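PDB 6R1J: uncharacterized protein from Aeromonas hydrophila J-1, which forms one component, AhlC, of the tripartite alpha-pore-forming toxin AHL of Aeromonas hydrophila. Local coordinates for the interface of chains A and B and the interface of chains A and C. Sequence-based numbering; all coordinates share one arbitrary frame. Chains: chain A/B/C, Uncharacterized protein.

Contact 1: the interface of chains A and B. Residues chain A 128-129, 132; chain B 114-115, 118.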
# COMPACT_ATOMS: atom_id res chain seq x y z
N GLN A 128 -10.75 -8.23 -8.95
CA GLN A 128 -11.62 -7.50 -7.97
C GLN A 128 -13.08 -7.58 -8.47
O GLN A 128 -13.96 -7.93 -7.67
CB GLN A 128 -11.14 -6.06 -7.75
CG GLN A 128 -9.76 -5.91 -7.07
CD GLN A 128 -9.76 -6.38 -5.63
OE1 GLN A 128 -10.75 -6.27 -4.92
NE2 GLN A 128 -8.63 -6.91 -5.16
N ALA A 129 -13.34 -7.31 -9.76
CA ALA A 129 -14.69 -7.43 -10.36
C ALA A 129 -15.22 -8.84 -10.16
O ALA A 129 -16.35 -9.00 -9.64
CB ALA A 129 -14.68 -7.05 -11.82
N ALA A 132 -16.11 -9.69 -6.51
CA ALA A 132 -17.35 -9.01 -6.08
C ALA A 132 -18.56 -9.75 -6.66
O ALA A 132 -19.50 -10.11 -5.90
CB ALA A 132 -17.31 -7.57 -6.52
N THR B 114 -18.44 -0.59 -3.85
CA THR B 114 -17.46 -1.55 -4.43
C THR B 114 -17.37 -1.39 -5.97
O THR B 114 -16.26 -1.35 -6.52
CB THR B 114 -17.91 -2.99 -4.19
OG1 THR B 114 -18.12 -3.14 -2.79
CG2 THR B 114 -16.94 -4.02 -4.71
N GLN B 115 -18.50 -1.28 -6.66
CA GLN B 115 -18.50 -1.09 -8.15
C GLN B 115 -17.83 0.23 -8.52
O GLN B 115 -16.94 0.25 -9.42
CB GLN B 115 -19.92 -1.31 -8.70
CG GLN B 115 -20.41 -2.75 -8.51
CD GLN B 115 -19.57 -3.75 -9.27
OE1 GLN B 115 -19.14 -3.49 -10.39
NE2 GLN B 115 -19.32 -4.91 -8.68
N ILE B 118 -13.97 -0.23 -8.01
CA ILE B 118 -13.40 -0.99 -9.16
C ILE B 118 -13.28 -0.04 -10.37
O ILE B 118 -12.20 0.01 -10.98
CB ILE B 118 -14.25 -2.24 -9.41
CG1 ILE B 118 -14.13 -3.18 -8.21
CG2 ILE B 118 -13.86 -2.93 -10.70
CD1 ILE B 118 -15.09 -4.32 -8.23
O HOH W 1 -18.18 -7.07 -10.07
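Helix 78-157 of one AhlC chain packs against the same helix of a second at this helix-helix contact, where B:Ile118 lays its tip against the backbone where A:Gln128 joins A:Ala129. The fold is the long, helical rod of an alpha-pore-forming toxin component, and the whole A-B interface is two-fold symmetric, so each contact recurs with the chains exchanged. B:Ile118 leads with the tip of its longer branch: CG1 lies anti to the carbonyl carbon (chi1 -66°), and the nearly extended second torsion, 170°, carries CD1 onward to the opposite helix. There the methyl CD1 meets the backbone of A:Ala129, 3.8 Å from its CA, and sits at a similar distance from the amide nitrogen. Farther back on the same branch, B:Ile118 CG1 lies 4.2 Å from A:Gln128 CB, a looser contact made by the base of the glutamine chain and not by its amide. About one turn along the helix, the short side chain of A:Ala132 meets two residues of the partner. Its CB faces B:Thr114 CG2 at 4.0 Å, methyl to methyl; this branch of the threonine lies anti to its own backbone N, with OG1 on the other branch. The same A:Ala132 CB also meets the amide end of B:Gln115, whose NE2 points end-on at it from 4.0 Å. That amide nitrogen has a polar partner in water 1, with 2.8 Å between B:Gln115 NE2 and the water oxygen and a fairly straight angle of 165° at the hydrogen. The water lies 2.7 Å from A:Ala129 O and so links the glutamine amide to the opposite backbone carbonyl. No direct polar bond crosses this patch; small apolar groups and a water bridge join the two helices, a modest part of a pairing in the deposited assembly that may not be the one used in solution or in the pore.

Contact 2: the interface of chains A and C. Residues chain A 22-24, 196; chain C 11-12, 15.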
# COMPACT_ATOMS: atom_id res chain seq x y z
N SER A 22 10.92 -16.50 -7.66
CA SER A 22 10.36 -17.46 -6.70
C SER A 22 8.86 -17.63 -6.92
O SER A 22 8.32 -18.55 -6.34
CB SER A 22 10.69 -17.07 -5.26
OG SER A 22 9.86 -16.01 -4.83
N PHE A 23 8.22 -16.75 -7.68
CA PHE A 23 6.76 -16.75 -7.88
C PHE A 23 6.38 -17.73 -8.99
O PHE A 23 7.02 -17.74 -10.04
CB PHE A 23 6.26 -15.34 -8.20
CG PHE A 23 6.15 -14.42 -6.99
CD1 PHE A 23 7.25 -13.69 -6.54
CD2 PHE A 23 4.96 -14.28 -6.30
CE1 PHE A 23 7.14 -12.83 -5.46
CE2 PHE A 23 4.86 -13.45 -5.18
CZ PHE A 23 5.94 -12.71 -4.78
N SER A 24 5.38 -18.56 -8.73
CA SER A 24 4.83 -19.51 -9.73
C SER A 24 3.32 -19.31 -9.87
O SER A 24 2.66 -18.66 -8.99
CB SER A 24 5.23 -20.91 -9.37
OG SER A 24 4.69 -21.28 -8.10
N ARG A 196 -1.17 -13.02 -4.08
CA ARG A 196 0.07 -13.43 -4.76
C ARG A 196 0.44 -12.42 -5.83
O ARG A 196 1.63 -12.05 -5.94
CB ARG A 196 -0.14 -14.80 -5.39
CG ARG A 196 1.11 -15.40 -5.96
CD ARG A 196 0.80 -16.79 -6.49
NE ARG A 196 0.39 -17.72 -5.45
CZ ARG A 196 0.46 -19.06 -5.57
NH1 ARG A 196 0.96 -19.60 -6.67
NH2 ARG A 196 0.09 -19.85 -4.57
N ALA C 11 -1.30 -24.79 0.22
CA ALA C 11 -0.71 -24.38 -1.08
C ALA C 11 -0.21 -22.94 -1.01
O ALA C 11 0.88 -22.68 -1.54
CB ALA C 11 -1.74 -24.52 -2.17
N ASN C 12 -1.00 -22.02 -0.47
CA ASN C 12 -0.61 -20.60 -0.41
C ASN C 12 0.58 -20.48 0.55
O ASN C 12 1.49 -19.70 0.24
CB ASN C 12 -1.79 -19.70 -0.07
CG ASN C 12 -2.87 -19.74 -1.13
OD1 ASN C 12 -2.57 -19.83 -2.32
ND2 ASN C 12 -4.12 -19.64 -0.73
N GLN C 15 3.89 -21.42 -1.35
CA GLN C 15 4.36 -20.34 -2.27
C GLN C 15 4.99 -19.22 -1.44
O GLN C 15 6.09 -18.75 -1.81
CB GLN C 15 3.20 -19.77 -3.10
CG GLN C 15 3.49 -18.43 -3.78
CD GLN C 15 4.52 -18.51 -4.89
OE1 GLN C 15 4.20 -18.50 -6.09
NE2 GLN C 15 5.78 -18.57 -4.50
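A loop-to-helix interface between two AhlC copies joins C:Gln15, on the N-terminal helix 5-21 of chain C, to the A:Ser22-A:Ser24 loop of chain A and to A:Arg196 of helix 163-236; it contributes to the contact of these chains in the deposited tetramer of this alpha-pore-forming toxin component, which may not be a biological assembly. The amide of C:Gln15 reads the loop backbone with both ends. Its OE1 accepts from A:Ser24 N at 2.9 Å, a straight bond (180° at the hydrogen) that arrives in the carbonyl plane on a lone pair. Its NE2 donates to A:Ser22 O at 3.1 Å; the acceptor lies almost in the glutamine amide plane, but the donor stands above the carbonyl plane of the serine. This pair of bonds should fix which way round the amide is turned. C:Gln15 reaches the loop with CG anti to its backbone N (chi1 164°), then bends at chi2, presenting the aliphatic part of its chain to A:Arg196. CG lies over the centre of one guanidinium face, 3.6 Å from A:Arg196 CZ, and CB touches NH2 at 3.4 Å. The guanidinium and glutamine amide planes are nearly perpendicular, 86° apart, so they do not stack flat. Within chain A, A:Arg196 NH1 donates to A:Ser24 O at 3.0 Å, with the acceptor close to the guanidinium plane; this bond couples the arginine to the loop that C:Gln15 grips. At the other end of the guanidinium, NH2 approaches C:Asn12 OD1 to 3.5 Å, a polar approach too long to be counted as a hydrogen bond here, with the two planes nearly upright to each other.

The C-alpha centres of contact 1 and contact 2 lie about 24 Å apart, and chain A takes part in both while presenting different elements: helix 78-157 to chain B, and helix 163-236 with the loop after helix 5-21 to chain C. One chain can therefore hold two neighbours at once. Contact 1 pairs like with like in a two-fold interface, whereas contact 2 sets unlike elements together and is not an exact two-fold. Together they help connect copies of AhlC within the deposited tetramer, an arrangement that may be particular to the crystal.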